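Local coordinates for protein thermophilic dibenzothiophene desulfurization enzyme C (Paenibacillus sp. A11-2, PDB 5XDC) that probably catalyses the FMNH2- and O2-dependent oxidation of dibenzothiophene, by way of its 5-oxide, to the 5,5-dioxide, at residues T349-I353 with A382-T386; K345-R350 with D389-I395; T356-Y360 with F375-W379; L260-R264 with L306-E310; Q252-T256 with V341-K345. All blocks are in the same frame, centred on the assembly; numbering follows the deposited sequence. Where two conformers were deposited one is given.

Interaction 1 of 5, residues T349-I353 with A382-T386. With IND (indole), chain J.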
# COMPACT_ATOMS: atom_id res chain seq x y z
N THR B 349 1.82 -7.38 -12.21
CA THR B 349 3.11 -6.75 -11.94
C THR B 349 3.20 -6.36 -10.47
O THR B 349 4.16 -6.73 -9.78
CB THR B 349 3.30 -5.52 -12.83
OG1 THR B 349 3.39 -5.91 -14.21
CG2 THR B 349 4.57 -4.75 -12.45
N ARG B 350 2.22 -5.60 -9.98
CA ARG B 350 2.25 -5.19 -8.57
C ARG B 350 2.29 -6.41 -7.66
O ARG B 350 3.04 -6.44 -6.68
CB ARG B 350 1.03 -4.33 -8.24
CG ARG B 350 0.94 -3.03 -9.05
CD ARG B 350 2.20 -2.20 -8.94
NE ARG B 350 2.02 -0.83 -9.40
CZ ARG B 350 3.02 -0.04 -9.77
NH1 ARG B 350 4.27 -0.49 -9.75
NH2 ARG B 350 2.78 1.21 -10.17
N LEU B 351 1.50 -7.43 -8.00
CA LEU B 351 1.42 -8.61 -7.15
C LEU B 351 2.76 -9.32 -7.06
O LEU B 351 3.26 -9.61 -5.97
CB LEU B 351 0.34 -9.57 -7.67
CG LEU B 351 0.30 -10.90 -6.92
CD1 LEU B 351 0.02 -10.66 -5.45
CD2 LEU B 351 -0.73 -11.84 -7.55
N VAL B 352 3.38 -9.61 -8.21
CA VAL B 352 4.58 -10.44 -8.17
C VAL B 352 5.73 -9.68 -7.52
O VAL B 352 6.53 -10.27 -6.79
CB VAL B 352 4.95 -10.97 -9.57
CG1 VAL B 352 5.48 -9.88 -10.49
CG2 VAL B 352 5.98 -12.09 -9.43
N ILE B 353 5.81 -8.36 -7.74
CA ILE B 353 6.92 -7.60 -7.17
C ILE B 353 6.78 -7.50 -5.65
O ILE B 353 7.77 -7.62 -4.92
CB ILE B 353 7.01 -6.21 -7.84
CG1 ILE B 353 7.42 -6.33 -9.32
CG2 ILE B 353 7.98 -5.28 -7.10
CD1 ILE B 353 8.77 -7.00 -9.56
N ALA B 382 11.26 -11.69 -11.65
CA ALA B 382 10.15 -10.77 -11.82
C ALA B 382 10.63 -9.34 -11.91
O ALA B 382 10.15 -8.58 -12.76
CB ALA B 382 9.17 -10.93 -10.67
N ARG B 383 11.55 -8.93 -11.03
CA ARG B 383 12.00 -7.54 -11.03
C ARG B 383 12.65 -7.19 -12.36
O ARG B 383 12.52 -6.05 -12.84
CB ARG B 383 12.98 -7.30 -9.87
CG ARG B 383 13.56 -5.89 -9.77
CD ARG B 383 12.53 -4.85 -9.40
NE ARG B 383 11.59 -4.61 -10.49
CZ ARG B 383 10.54 -3.80 -10.41
NH1 ARG B 383 10.31 -3.10 -9.32
NH2 ARG B 383 9.70 -3.70 -11.45
N THR B 384 13.36 -8.14 -12.97
CA THR B 384 13.97 -7.91 -14.28
C THR B 384 12.92 -7.74 -15.37
O THR B 384 12.89 -6.72 -16.06
CB THR B 384 14.93 -9.07 -14.61
OG1 THR B 384 15.99 -9.12 -13.64
CG2 THR B 384 15.57 -8.90 -15.98
N HIS B 385 12.06 -8.73 -15.56
CA HIS B 385 11.23 -8.67 -16.75
C HIS B 385 10.09 -7.67 -16.65
O HIS B 385 9.65 -7.14 -17.68
CB HIS B 385 10.67 -10.03 -17.14
CG HIS B 385 10.17 -10.02 -18.54
ND1 HIS B 385 8.84 -9.80 -18.84
CD2 HIS B 385 10.83 -10.05 -19.72
CE1 HIS B 385 8.70 -9.77 -20.15
NE2 HIS B 385 9.89 -9.91 -20.71
N THR B 386 9.58 -7.39 -15.44
CA THR B 386 8.50 -6.41 -15.32
C THR B 386 8.90 -5.03 -15.84
O THR B 386 8.02 -4.19 -16.07
CB THR B 386 8.02 -6.27 -13.86
OG1 THR B 386 9.15 -6.04 -13.00
CG2 THR B 386 7.24 -7.48 -13.38
N1 IND J . 14.71 -9.96 -19.76
C2 IND J . 14.79 -10.76 -20.82
C3 IND J . 14.39 -9.99 -21.77
C4 IND J . 13.57 -7.68 -22.23
C5 IND J . 13.29 -6.48 -21.56
C6 IND J . 13.49 -6.38 -20.17
C7 IND J . 13.96 -7.47 -19.44
C8 IND J . 14.24 -8.65 -20.10
C9 IND J . 14.03 -8.76 -21.51
O HOH W 1 5.16 -4.58 -15.93
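Ile353 pushes its CD1 methyl into the middle of segment 382-386, and the dense half of the contact is built round it. That methyl comes within 3.6 Å of Arg383 CA and meets Thr386 OG1 tip to tip. It also lies over the centre of the Arg383 guanidinium, 3.7 Å above the plane. The arginine can offer this face because CG stands anti to the backbone N (chi1 179°) and the chain then bends at both chi2 and chi3, curling back beside its own helix. Thr386 OG1 is held twice. It donates to Ala382 O at 2.7 Å, across the carbonyl from the bond made by Thr386 N, and it receives Arg383 NH2 at 2.9 Å. This second bond is bent (134° at the hydrogen), since the hydroxyl lies 31° out of the guanidinium plane. Beside this group Val352 CG2 rests on Ala382 CB at 3.6 Å. Packing is looser where Thr349 CG2 meets Thr386 CG2 at 3.9 Å, and there a water completes the join by donating to both Thr349 OG1 and Thr386 O. The Thr349 hydroxyl itself bonds to Lys345 O one turn earlier. Arg383 NH1 forms a salt bridge with Glu361 and a hydrogen bond with Ser357 O, both of the second subunit. His385 CD2 stands 3.7 Å from indole C8. The arrangement is a helix pair of the C-terminal helical domain of the acyl-CoA dehydrogenase fold, whose second segment supplies Thr384 and His385 to the wall of the indole pocket.

Interaction 2 of 5, residues K345-R350 with D389-I395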
# COMPACT_ATOMS: atom_id res chain seq x y z
N LYS B 345 -2.04 -7.07 -16.69
CA LYS B 345 -0.61 -6.93 -16.50
C LYS B 345 -0.28 -6.05 -15.31
O LYS B 345 0.67 -6.33 -14.57
CB LYS B 345 0.04 -6.36 -17.76
CG LYS B 345 1.55 -6.49 -17.77
CD LYS B 345 2.14 -5.66 -18.86
CE LYS B 345 3.62 -5.82 -18.90
NZ LYS B 345 4.22 -4.85 -19.82
N ILE B 346 -1.02 -4.95 -15.14
CA ILE B 346 -0.80 -4.04 -14.02
C ILE B 346 -0.94 -4.77 -12.69
O ILE B 346 -0.07 -4.71 -11.81
CB ILE B 346 -1.76 -2.84 -14.11
CG1 ILE B 346 -1.41 -1.95 -15.29
CG2 ILE B 346 -1.76 -2.03 -12.80
CD1 ILE B 346 -2.54 -1.04 -15.72
N VAL B 347 -2.06 -5.50 -12.53
CA VAL B 347 -2.30 -6.22 -11.29
C VAL B 347 -1.25 -7.30 -11.07
O VAL B 347 -0.73 -7.47 -9.96
CB VAL B 347 -3.73 -6.80 -11.31
CG1 VAL B 347 -3.95 -7.72 -10.14
CG2 VAL B 347 -4.74 -5.67 -11.32
N ALA B 348 -0.90 -8.05 -12.13
CA ALA B 348 0.10 -9.10 -12.00
C ALA B 348 1.47 -8.55 -11.66
O ALA B 348 2.21 -9.17 -10.88
CB ALA B 348 0.17 -9.91 -13.29
N THR B 349 1.82 -7.38 -12.21
CA THR B 349 3.11 -6.75 -11.94
C THR B 349 3.20 -6.36 -10.47
O THR B 349 4.16 -6.73 -9.78
CB THR B 349 3.30 -5.52 -12.83
OG1 THR B 349 3.39 -5.91 -14.21
CG2 THR B 349 4.57 -4.75 -12.45
N ARG B 350 2.22 -5.60 -9.98
CA ARG B 350 2.25 -5.19 -8.57
C ARG B 350 2.29 -6.41 -7.66
O ARG B 350 3.04 -6.44 -6.68
CB ARG B 350 1.03 -4.33 -8.24
CG ARG B 350 0.94 -3.03 -9.05
CD ARG B 350 2.20 -2.20 -8.94
NE ARG B 350 2.02 -0.83 -9.40
CZ ARG B 350 3.02 -0.04 -9.77
NH1 ARG B 350 4.27 -0.49 -9.75
NH2 ARG B 350 2.78 1.21 -10.17
N ASP B 389 8.54 -2.88 -20.27
CA ASP B 389 7.98 -1.59 -20.60
C ASP B 389 7.31 -1.07 -19.34
O ASP B 389 6.87 -1.86 -18.50
CB ASP B 389 6.99 -1.66 -21.78
CG ASP B 389 5.90 -2.69 -21.59
OD1 ASP B 389 6.12 -3.88 -21.91
OD2 ASP B 389 4.84 -2.28 -21.10
N PRO B 390 7.27 0.25 -19.15
CA PRO B 390 6.94 0.79 -17.82
C PRO B 390 5.47 0.60 -17.47
O PRO B 390 4.57 1.02 -18.20
CB PRO B 390 7.31 2.27 -17.92
CG PRO B 390 7.49 2.55 -19.36
CD PRO B 390 7.78 1.26 -20.07
N VAL B 391 5.24 -0.02 -16.31
CA VAL B 391 3.86 -0.24 -15.88
C VAL B 391 3.15 1.09 -15.66
O VAL B 391 1.93 1.17 -15.81
CB VAL B 391 3.85 -1.13 -14.63
CG1 VAL B 391 4.36 -0.37 -13.40
CG2 VAL B 391 2.47 -1.69 -14.41
N ALA B 392 3.90 2.16 -15.37
CA ALA B 392 3.25 3.46 -15.22
C ALA B 392 2.49 3.86 -16.49
O ALA B 392 1.45 4.52 -16.39
CB ALA B 392 4.28 4.53 -14.88
N TYR B 393 3.00 3.51 -17.67
CA TYR B 393 2.27 3.88 -18.89
C TYR B 393 1.15 2.90 -19.23
O TYR B 393 0.17 3.31 -19.87
CB TYR B 393 3.25 4.09 -20.05
CG TYR B 393 3.88 5.44 -19.88
CD1 TYR B 393 3.20 6.59 -20.27
CD2 TYR B 393 5.08 5.59 -19.22
CE1 TYR B 393 3.73 7.85 -20.05
CE2 TYR B 393 5.63 6.84 -18.99
CZ TYR B 393 4.94 7.97 -19.41
OH TYR B 393 5.46 9.23 -19.19
N LYS B 394 1.23 1.65 -18.77
CA LYS B 394 0.06 0.79 -18.85
C LYS B 394 -1.06 1.35 -17.98
O LYS B 394 -2.23 1.36 -18.39
CB LYS B 394 0.41 -0.64 -18.42
CG LYS B 394 1.28 -1.38 -19.43
CD LYS B 394 0.47 -1.81 -20.67
CE LYS B 394 1.38 -1.96 -21.90
NZ LYS B 394 1.82 -0.63 -22.39
N ILE B 395 -0.71 1.87 -16.80
CA ILE B 395 -1.70 2.50 -15.93
C ILE B 395 -2.30 3.73 -16.61
O ILE B 395 -3.53 3.91 -16.62
CB ILE B 395 -1.06 2.84 -14.56
CG1 ILE B 395 -0.81 1.54 -13.78
CG2 ILE B 395 -1.92 3.80 -13.78
CD1 ILE B 395 0.19 1.68 -12.63
O HOH W 2 4.29 -2.73 -17.88
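Ile346 and Val391 mark the closest backbone approach, with CA atoms 6.3 Å apart, where the axes of 345-350 and 391-395 run at 143°, roughly antiparallel. Followed outward, Ile346 shows how the gap is filled. CB makes no close contact itself but sends out two branches. The CG2 branch of Ile346 leans against Ile395 CG1, while CG1, beside the backbone N (chi1 -69°), meets Ile395 CG1, Lys394 CB and, at 4.0 Å, Val391 CG2. The CD1 tip ends at the peptide between Lys394 and Ile395, 3.6 Å from Ile395 N and equally near Lys394 O. Arg350, one turn on, lays one face of its guanidinium on Val391 CG1, which is 3.7 Å from NH1. Ile395 CD1 meets the same group at 3.6 Å from NH2, and NH1 goes on to a salt bridge with Glu361 of the second subunit. Elsewhere the contact becomes ionic. The extended chain of Lys345 carries NZ to 2.9 Å from Asp389 OD2, with OD1 almost as near; NZ also bonds Gln252 OE1. A water accepts from this ammonium and donates to Asp389 O, just ahead of the N-cap residue, Pro390. Lys394 NZ joins the same carboxylate by a long salt bridge of 3.7 Å to OD2, its stronger partners being Glu397 and Tyr413 O. The lysine-aspartate-lysine network thus lies beside Tyr413, which binds FMN in another structure of the enzyme and is about 4 Å from the Asp389 side chain, where the C-terminal helices of this acyl-CoA dehydrogenase-like fold border the probable flavin site.

Interaction 3 of 5, residues T356-Y360 with F375-W379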
# COMPACT_ATOMS: atom_id res chain seq x y z
N THR B 356 7.17 -11.46 -4.01
CA THR B 356 8.47 -12.11 -4.03
C THR B 356 9.43 -11.50 -3.02
O THR B 356 10.38 -12.17 -2.60
CB THR B 356 9.09 -12.08 -5.43
OG1 THR B 356 9.17 -10.74 -5.92
CG2 THR B 356 8.26 -12.93 -6.39
N SER B 357 9.17 -10.27 -2.60
CA SER B 357 9.96 -9.60 -1.57
C SER B 357 9.37 -9.83 -0.18
O SER B 357 10.10 -10.20 0.75
CB SER B 357 10.03 -8.10 -1.87
OG SER B 357 10.69 -7.42 -0.82
N ARG B 358 8.06 -9.64 -0.03
CA ARG B 358 7.47 -9.65 1.30
C ARG B 358 7.32 -11.04 1.89
O ARG B 358 7.19 -11.17 3.11
CB ARG B 358 6.10 -8.95 1.26
CG ARG B 358 6.22 -7.44 1.09
CD ARG B 358 4.85 -6.82 0.90
NE ARG B 358 4.94 -5.44 0.43
CZ ARG B 358 3.91 -4.72 -0.01
NH1 ARG B 358 2.70 -5.26 -0.04
NH2 ARG B 358 4.10 -3.47 -0.40
N LEU B 359 7.32 -12.09 1.07
CA LEU B 359 7.19 -13.44 1.62
C LEU B 359 8.34 -13.78 2.56
O LEU B 359 8.18 -14.65 3.42
CB LEU B 359 7.09 -14.48 0.50
CG LEU B 359 5.69 -14.62 -0.11
CD1 LEU B 359 5.72 -15.49 -1.36
CD2 LEU B 359 4.73 -15.20 0.91
N TYR B 360 9.49 -13.11 2.44
CA TYR B 360 10.57 -13.34 3.41
C TYR B 360 10.08 -13.06 4.83
O TYR B 360 10.49 -13.73 5.78
CB TYR B 360 11.78 -12.47 3.10
CG TYR B 360 12.72 -13.04 2.06
CD1 TYR B 360 13.72 -13.94 2.43
CD2 TYR B 360 12.63 -12.68 0.72
CE1 TYR B 360 14.59 -14.47 1.49
CE2 TYR B 360 13.50 -13.22 -0.22
CZ TYR B 360 14.47 -14.11 0.17
OH TYR B 360 15.33 -14.65 -0.76
N PHE B 375 15.74 -18.36 -2.78
CA PHE B 375 14.38 -17.88 -3.00
C PHE B 375 14.36 -16.54 -3.72
O PHE B 375 13.38 -16.22 -4.40
CB PHE B 375 13.66 -17.78 -1.66
CG PHE B 375 12.22 -17.36 -1.77
CD1 PHE B 375 11.24 -18.30 -2.04
CD2 PHE B 375 11.86 -16.04 -1.61
CE1 PHE B 375 9.94 -17.92 -2.16
CE2 PHE B 375 10.54 -15.67 -1.72
CZ PHE B 375 9.59 -16.61 -1.99
N ASP B 376 15.44 -15.77 -3.60
CA ASP B 376 15.53 -14.48 -4.25
C ASP B 376 15.45 -14.57 -5.77
O ASP B 376 15.26 -13.55 -6.41
CB ASP B 376 16.82 -13.78 -3.85
CG ASP B 376 18.04 -14.54 -4.27
OD1 ASP B 376 18.23 -15.68 -3.78
OD2 ASP B 376 18.82 -14.00 -5.07
N ARG B 377 15.62 -15.77 -6.34
CA ARG B 377 15.46 -15.95 -7.78
C ARG B 377 14.11 -15.44 -8.27
O ARG B 377 14.02 -14.85 -9.35
CB ARG B 377 15.63 -17.43 -8.13
CG ARG B 377 15.43 -17.75 -9.58
CD ARG B 377 15.75 -19.23 -9.84
NE ARG B 377 14.98 -20.12 -8.97
CZ ARG B 377 13.76 -20.58 -9.24
NH1 ARG B 377 13.16 -20.26 -10.38
NH2 ARG B 377 13.15 -21.36 -8.37
N PHE B 378 13.05 -15.67 -7.50
CA PHE B 378 11.73 -15.24 -7.94
C PHE B 378 11.65 -13.71 -8.06
O PHE B 378 11.21 -13.18 -9.09
CB PHE B 378 10.66 -15.76 -6.98
CG PHE B 378 10.55 -17.27 -6.94
CD1 PHE B 378 9.86 -17.95 -7.94
CD2 PHE B 378 11.11 -18.00 -5.90
CE1 PHE B 378 9.74 -19.33 -7.91
CE2 PHE B 378 11.00 -19.38 -5.86
CZ PHE B 378 10.32 -20.04 -6.87
N TRP B 379 12.11 -13.00 -7.03
CA TRP B 379 12.15 -11.54 -7.12
C TRP B 379 13.08 -11.09 -8.24
O TRP B 379 12.74 -10.19 -9.00
CB TRP B 379 12.59 -10.94 -5.78
CG TRP B 379 12.78 -9.44 -5.84
CD1 TRP B 379 11.83 -8.48 -5.70
CD2 TRP B 379 14.01 -8.74 -6.07
NE1 TRP B 379 12.37 -7.23 -5.83
CE2 TRP B 379 13.72 -7.36 -6.06
CE3 TRP B 379 15.33 -9.15 -6.27
CZ2 TRP B 379 14.69 -6.39 -6.24
CZ3 TRP B 379 16.29 -8.18 -6.46
CH2 TRP B 379 15.97 -6.82 -6.43
O HOH W 3 12.11 -13.75 -4.15
O HOH W 4 16.88 -16.69 -0.08
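The backbones of Thr356 and Trp379 come near, CA to CA 4.8 Å, where the latter part of helix 331-363 meets the early part of helix 376-385. Thr356 fits this spot with its hydroxyl between backbone N and carbonyl carbon (chi1 55°). OG1 lies 3.3 Å from Trp379 CA and near the plane of the Trp379 ring at its edge, while its hydrogen bond runs to Val352 O in its own helix. CG2 turns the other way and lies against Phe378 CB at 3.8 Å. Further along, Phe375 and Tyr360 form a T-shaped pair, the edge of Phe375 aimed at the face of Tyr360, with centroids 5.3 Å apart and planes at 87°. The nearest atoms are Phe375 CD2 and Tyr360 CE2, separated by 3.5 Å. A water joins the two backbones: it donates to Thr356 O and Phe375 O, and accepts from Trp379 N at 3.0 Å. The Tyr360 hydroxyl is 2.7 Å from a second water, which is weakly bonded to Phe375 N. Trp379 directs NE1 to Ser357 OG of the second subunit and stacks on Trp379 of that subunit, so the contact lies against a subunit interface. The chemistry implies that aromatic edges and methyls fill the space, while the backbone groups of Phe375 and Trp379 reach helix 331-363 chiefly through water: between these two segments the backbone polar groups are linked by solvent.

Interaction 4 of 5, residues L260-R264 with L306-E310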
# COMPACT_ATOMS: atom_id res chain seq x y z
N LEU B 260 2.29 -13.97 -13.34
CA LEU B 260 1.43 -14.82 -12.51
C LEU B 260 2.09 -16.16 -12.20
O LEU B 260 1.95 -16.69 -11.09
CB LEU B 260 0.08 -15.04 -13.20
CG LEU B 260 -0.74 -13.78 -13.42
CD1 LEU B 260 -1.97 -14.11 -14.27
CD2 LEU B 260 -1.18 -13.18 -12.10
N GLY B 261 2.82 -16.73 -13.16
CA GLY B 261 3.51 -17.98 -12.89
C GLY B 261 4.61 -17.83 -11.86
O GLY B 261 4.74 -18.66 -10.94
N ILE B 262 5.41 -16.78 -11.97
CA ILE B 262 6.46 -16.53 -10.98
C ILE B 262 5.83 -16.36 -9.60
O ILE B 262 6.31 -16.91 -8.61
CB ILE B 262 7.31 -15.31 -11.37
CG1 ILE B 262 8.12 -15.60 -12.63
CG2 ILE B 262 8.23 -14.91 -10.22
CD1 ILE B 262 8.73 -14.38 -13.25
N ALA B 263 4.73 -15.60 -9.54
CA ALA B 263 4.04 -15.35 -8.27
C ALA B 263 3.57 -16.65 -7.64
O ALA B 263 3.72 -16.86 -6.43
CB ALA B 263 2.87 -14.41 -8.49
N ARG B 264 2.95 -17.53 -8.43
CA ARG B 264 2.47 -18.80 -7.90
C ARG B 264 3.63 -19.68 -7.46
O ARG B 264 3.60 -20.27 -6.37
CB ARG B 264 1.60 -19.53 -8.93
CG ARG B 264 1.15 -20.91 -8.46
CD ARG B 264 -0.05 -21.44 -9.25
NE ARG B 264 -1.30 -20.76 -8.88
CZ ARG B 264 -2.06 -21.07 -7.83
NH1 ARG B 264 -1.70 -22.05 -7.00
NH2 ARG B 264 -3.18 -20.38 -7.59
N LEU B 306 -3.64 -13.52 -5.77
CA LEU B 306 -3.27 -14.43 -6.87
C LEU B 306 -4.49 -15.11 -7.47
O LEU B 306 -4.61 -15.20 -8.70
CB LEU B 306 -2.27 -15.47 -6.38
CG LEU B 306 -1.80 -16.47 -7.44
CD1 LEU B 306 -1.06 -15.79 -8.57
CD2 LEU B 306 -0.94 -17.50 -6.79
N GLN B 307 -5.40 -15.62 -6.63
CA GLN B 307 -6.59 -16.29 -7.15
C GLN B 307 -7.36 -15.35 -8.07
O GLN B 307 -7.76 -15.74 -9.17
CB GLN B 307 -7.52 -16.74 -6.02
CG GLN B 307 -6.96 -17.69 -4.97
CD GLN B 307 -6.12 -18.83 -5.52
OE1 GLN B 307 -6.63 -19.72 -6.21
NE2 GLN B 307 -4.84 -18.83 -5.17
N VAL B 308 -7.58 -14.12 -7.62
CA VAL B 308 -8.40 -13.21 -8.40
C VAL B 308 -7.68 -12.83 -9.69
O VAL B 308 -8.30 -12.79 -10.77
CB VAL B 308 -8.76 -11.97 -7.57
CG1 VAL B 308 -9.51 -10.95 -8.42
CG2 VAL B 308 -9.60 -12.35 -6.36
N ALA B 309 -6.38 -12.55 -9.61
CA ALA B 309 -5.62 -12.19 -10.81
C ALA B 309 -5.62 -13.32 -11.83
O ALA B 309 -5.74 -13.09 -13.04
CB ALA B 309 -4.19 -11.81 -10.45
N GLU B 310 -5.46 -14.56 -11.36
CA GLU B 310 -5.46 -15.70 -12.27
C GLU B 310 -6.83 -15.88 -12.92
O GLU B 310 -6.94 -16.09 -14.13
CB GLU B 310 -5.07 -16.97 -11.54
CG GLU B 310 -3.61 -17.02 -11.14
CD GLU B 310 -3.24 -18.27 -10.36
OE1 GLU B 310 -4.09 -18.82 -9.63
OE2 GLU B 310 -2.06 -18.68 -10.46
O HOH W 5 -5.77 -22.10 -6.60
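Arg264 NE donates to Glu310 OE2 at 2.7 Å, an almost straight bond (177° at the hydrogen) that takes the syn lone pair of the oxygen. NH2 reaches the other oxygen, Glu310 OE1, also at 2.7 Å, so the guanidinium grips the carboxylate side-on, one nitrogen to each oxygen. The Arg264 chain, extended through chi2, bends at chi3 (-74°), which turns NE and NH2 to the carboxylate. The two planes are nearly coplanar, which suits a two-point bridge. Leu306 CD2 covers one face of the guanidinium, 3.5 Å from its plane and toward the rim of the group. Gln307 NE2 is close to Arg264 NH2, but both are donors and do not bond. A water links the pair instead, donating to Gln307 OE1 and accepting weakly from Arg264 NH2, while that OE1 also bonds Gln340 of the third subunit. Beneath the charged layer the contact is apolar. Leu260 CD2 rests on Ala309 CB at 3.7 Å, and Leu306 CD1 meets Ala263 CB at 4.2 Å. With a methionine in place of Arg264, both carboxylate oxygens of Glu310 would probably lose their cross-helix donors, leaving the Glu310 charge without its mate. The segment axes stand 10.9 Å apart and 155° from parallel, so this is an antiparallel helix pair, with leucine and alanine inside and a salt bridge beside them, belonging to the C-terminal helical bundle of the acyl-CoA dehydrogenase fold.

Interaction 5 of 5, residues Q252-T256 with V341-K345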
# COMPACT_ATOMS: atom_id res chain seq x y z
N GLN B 252 1.62 -8.90 -24.60
CA GLN B 252 1.55 -8.33 -23.26
C GLN B 252 0.83 -9.27 -22.31
O GLN B 252 1.15 -9.30 -21.11
CB GLN B 252 0.88 -6.96 -23.34
CG GLN B 252 1.75 -5.93 -24.02
CD GLN B 252 2.84 -5.39 -23.10
OE1 GLN B 252 2.60 -5.21 -21.91
NE2 GLN B 252 4.02 -5.15 -23.64
N LEU B 253 -0.10 -10.09 -22.80
CA LEU B 253 -0.72 -11.10 -21.95
C LEU B 253 0.18 -12.31 -21.73
O LEU B 253 0.09 -12.97 -20.68
CB LEU B 253 -2.08 -11.54 -22.51
CG LEU B 253 -2.97 -12.30 -21.54
CD1 LEU B 253 -3.38 -11.45 -20.37
CD2 LEU B 253 -4.23 -12.79 -22.25
N ILE B 254 1.09 -12.61 -22.67
CA ILE B 254 2.15 -13.58 -22.39
C ILE B 254 2.97 -13.13 -21.19
O ILE B 254 3.21 -13.90 -20.26
CB ILE B 254 3.04 -13.79 -23.64
CG1 ILE B 254 2.27 -14.55 -24.72
CG2 ILE B 254 4.30 -14.55 -23.28
CD1 ILE B 254 2.97 -14.55 -26.09
N PHE B 255 3.41 -11.87 -21.20
CA PHE B 255 4.19 -11.35 -20.08
C PHE B 255 3.40 -11.46 -18.78
O PHE B 255 3.95 -11.84 -17.73
CB PHE B 255 4.57 -9.89 -20.33
CG PHE B 255 5.40 -9.66 -21.58
CD1 PHE B 255 6.11 -10.68 -22.16
CD2 PHE B 255 5.47 -8.39 -22.15
CE1 PHE B 255 6.89 -10.46 -23.30
CE2 PHE B 255 6.23 -8.16 -23.29
CZ PHE B 255 6.94 -9.20 -23.86
N THR B 256 2.11 -11.13 -18.84
CA THR B 256 1.25 -11.21 -17.66
C THR B 256 1.28 -12.60 -17.05
O THR B 256 1.37 -12.76 -15.83
CB THR B 256 -0.18 -10.83 -18.04
OG1 THR B 256 -0.22 -9.49 -18.52
CG2 THR B 256 -1.13 -10.94 -16.85
N VAL B 341 -5.98 -6.48 -21.26
CA VAL B 341 -4.66 -7.06 -21.07
C VAL B 341 -3.81 -6.16 -20.19
O VAL B 341 -3.14 -6.63 -19.26
CB VAL B 341 -3.98 -7.31 -22.43
CG1 VAL B 341 -2.49 -7.65 -22.25
CG2 VAL B 341 -4.69 -8.44 -23.18
N ALA B 342 -3.81 -4.87 -20.47
CA ALA B 342 -3.04 -3.92 -19.67
C ALA B 342 -3.46 -4.00 -18.21
O ALA B 342 -2.62 -4.01 -17.31
CB ALA B 342 -3.22 -2.51 -20.21
N SER B 343 -4.77 -4.09 -17.97
CA SER B 343 -5.27 -4.18 -16.60
C SER B 343 -4.73 -5.42 -15.91
O SER B 343 -4.24 -5.36 -14.78
CB SER B 343 -6.80 -4.18 -16.60
OG SER B 343 -7.34 -2.95 -17.06
N ALA B 344 -4.82 -6.58 -16.59
CA ALA B 344 -4.28 -7.80 -16.01
C ALA B 344 -2.79 -7.69 -15.76
O ALA B 344 -2.29 -8.14 -14.72
CB ALA B 344 -4.59 -8.98 -16.94
N LYS B 345 -2.04 -7.07 -16.69
CA LYS B 345 -0.61 -6.93 -16.50
C LYS B 345 -0.28 -6.05 -15.31
O LYS B 345 0.67 -6.33 -14.57
CB LYS B 345 0.04 -6.36 -17.76
CG LYS B 345 1.55 -6.49 -17.77
CD LYS B 345 2.14 -5.66 -18.86
CE LYS B 345 3.62 -5.82 -18.90
NZ LYS B 345 4.22 -4.85 -19.82
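Gln252 and Lys345 make the direct polar bond of this contact: Lys345 NZ donates to Gln252 OE1 at 2.7 Å, in the carbonyl plane on a lone pair, with a C=O...N angle of 131°. The same NZ also forms a salt bridge with Asp389. The lysine methylenes run close beside the glutamine oxygen OE1, CD at 3.1 Å. Within its own helix Thr256 OG1 donates to Gln252 O at 2.9 Å, entering on the carbonyl face away from Thr256 N, and this hydroxyl also abuts Lys345 CB, 3.2 Å away. The apolar contacts centre on Val341. Its CG1, anti to the backbone N (chi1 168°), is wedged against the turn opposite, touching Gln252 CB at 3.6 Å and Leu253 N at 3.5 Å. Thr256 CG2 leans on Ala344. Ring contact is slight, Lys345 NZ standing near the plane of Phe255 at its edge; Phe255 in turn meets His385 of the indole pocket edge-to-face. A leucine replacing Lys345 would lack the ammonium and would probably leave Gln252 OE1 without this donor and the Asp389 carboxylate without its close positive partner. The axes of the two segments run 8.9 Å apart at only 23°, so these are near-parallel neighbours in the C-terminal helical bundle of an acyl-CoA dehydrogenase-like fold, carrying a polar cluster beside the FMN-binding Tyr413, about 5 Å from the Gln252 side chain.

Helix 331-363 is the common spine: interactions 1, 2, 3 and 5 all use it, and interaction 4 packs against it, where Leu306 CA lies 3.7 Å from Leu351 CD2. Interactions 2 and 5, their centres 8 Å apart, share Lys345 and are joined by a probable hydrogen bond of 3.0 Å from Gln252 NE2 to Asp389 OD1. Interaction 1 holds Thr384 and His385 of the indole pocket and meets interaction 5 where His385 CE1 is 3.4 Å from Phe255 CD1. Interaction 3, nested in the loop closed by interaction 1, lies later on helix 331-363 but earlier on the other chain segment, and like interaction 1 borders the second subunit. Interaction 4 is remote from the annotated sites.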